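Ribulose bisphosphate carboxylase (Pyrococcus horikoshii, PDB 2D69) catalyses the addition of CO2 and water to ribulose 1,5-bisphosphate, giving two molecules of 3-phosphoglycerate, probably as part of an archaeal AMP degradation pathway. Local coordinates at residues A[134-139]-A[338-343]. Sequence-based numbering, arbitrary orientation.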
# COMPACT_ATOMS: atom_id res chain seq x y z
N LYS A 134 9.28 14.81 24.35
CA LYS A 134 10.53 15.09 23.63
C LYS A 134 10.99 16.52 23.78
O LYS A 134 12.18 16.82 23.65
CB LYS A 134 10.38 14.81 22.13
CG LYS A 134 10.33 13.32 21.82
CD LYS A 134 10.17 13.08 20.29
CE LYS A 134 8.73 13.19 19.84
NZ LYS A 134 7.98 12.00 20.37
N GLY A 135 10.04 17.41 24.01
CA GLY A 135 10.33 18.83 23.99
C GLY A 135 10.64 19.25 22.55
O GLY A 135 10.35 18.53 21.64
N PRO A 136 11.17 20.44 22.36
CA PRO A 136 11.45 20.98 21.03
C PRO A 136 12.50 20.20 20.26
O PRO A 136 13.46 19.78 20.86
CB PRO A 136 12.02 22.35 21.32
CG PRO A 136 11.53 22.68 22.67
CD PRO A 136 11.53 21.38 23.43
N GLN A 137 12.31 20.09 18.94
CA GLN A 137 13.19 19.32 18.14
C GLN A 137 14.45 20.18 17.94
O GLN A 137 15.57 19.69 17.97
CB GLN A 137 12.56 18.95 16.78
CG GLN A 137 13.57 18.38 15.80
CD GLN A 137 13.02 17.97 14.43
OE1 GLN A 137 13.79 17.52 13.58
NE2 GLN A 137 11.71 18.13 14.22
N PHE A 138 14.24 21.48 17.78
CA PHE A 138 15.37 22.38 17.51
C PHE A 138 15.72 23.25 18.72
O PHE A 138 16.86 23.28 19.18
CB PHE A 138 15.09 23.21 16.26
CG PHE A 138 14.97 22.40 15.02
CD1 PHE A 138 16.12 22.03 14.29
CD2 PHE A 138 13.71 21.95 14.58
CE1 PHE A 138 16.03 21.27 13.14
CE2 PHE A 138 13.60 21.18 13.40
CZ PHE A 138 14.78 20.82 12.69
N GLY A 139 14.73 23.91 19.27
CA GLY A 139 14.94 24.94 20.26
C GLY A 139 15.80 26.08 19.78
O GLY A 139 16.07 26.23 18.59
N GLU A 338 15.83 19.42 32.36
CA GLU A 338 16.20 18.09 31.95
C GLU A 338 16.59 18.04 30.47
O GLU A 338 17.38 18.85 30.03
CB GLU A 338 15.09 17.09 32.29
CG GLU A 338 14.60 17.11 33.75
CD GLU A 338 15.55 16.48 34.77
OE1 GLU A 338 16.62 16.04 34.39
OE2 GLU A 338 15.23 16.43 35.95
N HIS A 339 16.04 17.09 29.72
CA HIS A 339 16.30 16.92 28.27
C HIS A 339 15.49 17.89 27.34
O HIS A 339 15.70 17.87 26.11
CB HIS A 339 15.95 15.48 27.83
CG HIS A 339 14.54 15.10 28.14
ND1 HIS A 339 14.10 14.94 29.43
CD2 HIS A 339 13.44 14.97 27.35
CE1 HIS A 339 12.80 14.68 29.44
NE2 HIS A 339 12.37 14.70 28.19
N ILE A 340 14.56 18.66 27.91
CA ILE A 340 13.75 19.57 27.13
C ILE A 340 14.56 20.79 26.67
O ILE A 340 15.02 21.59 27.46
CB ILE A 340 12.56 20.01 27.89
CG1 ILE A 340 11.77 18.80 28.44
CG2 ILE A 340 11.69 20.91 27.07
CD1 ILE A 340 11.15 17.89 27.43
N ARG A 341 14.73 20.93 25.37
CA ARG A 341 15.53 22.03 24.82
C ARG A 341 14.87 23.38 25.11
O ARG A 341 13.60 23.46 25.31
CB ARG A 341 15.72 21.81 23.33
CG ARG A 341 16.84 20.84 22.95
CD ARG A 341 16.79 20.48 21.45
NE ARG A 341 17.62 19.36 21.06
CZ ARG A 341 17.30 18.05 21.12
NH1 ARG A 341 16.11 17.61 21.54
NH2 ARG A 341 18.19 17.17 20.73
N PRO A 342 15.66 24.45 25.21
CA PRO A 342 15.05 25.78 25.43
C PRO A 342 14.33 26.32 24.17
O PRO A 342 14.68 25.98 23.05
CB PRO A 342 16.24 26.68 25.81
CG PRO A 342 17.47 26.03 25.14
CD PRO A 342 17.13 24.51 25.13
N VAL A 343 13.32 27.13 24.40
CA VAL A 343 12.40 27.71 23.42
C VAL A 343 12.60 29.21 23.30
O VAL A 343 12.70 29.92 24.32
CB VAL A 343 10.94 27.45 23.90
CG1 VAL A 343 9.90 28.23 23.08
CG2 VAL A 343 10.65 25.92 23.96
O HOH W 1 13.87 18.87 23.40
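Pro136 packs against Ile340 and Val343 where the loop between helices 127-130 and 139-147 meets the loop leading into strand 344-348 of the RuBisCO alpha/beta barrel. The proline crosses both side chains at about a right angle, its CD 3.7 Å from Ile340 CG2 and its CG 3.6 Å from Val343 CG2. Ile340 CG2 lies anti to its backbone N (CG1 at chi1 -53°), which brings that methyl up to the proline, while CD1 rests on the backbone of Gly135. Both glycines have positive phi and lie tight against the other loop, Gly135 beside Ile340 CG2 and Gly139 with its CA just 3.0 Å from Pro342 O.

The polar part centres on Arg341. Its chain, extended from CG to NE, runs past the carbonyls of 136-138, with Gln137 O 3.6 Å above one face of the guanidinium, toward its rim. NH1 makes a weak hydrogen bond to Pro136 O, and NH2 a salt bridge to Glu201 of a second subunit. An alanine at Arg341 would probably cost that glutamate this salt bridge and Pro136 O its weak bond from NH1. Arg303 of the same chain binds Arg341 O. A single water ties the loops together: it lies 2.7 Å from both Lys134 O and Pro136 O, carbonyls to which it can donate, and accepts from Arg341 NH1 and, at 3.0 Å, from Arg341 N.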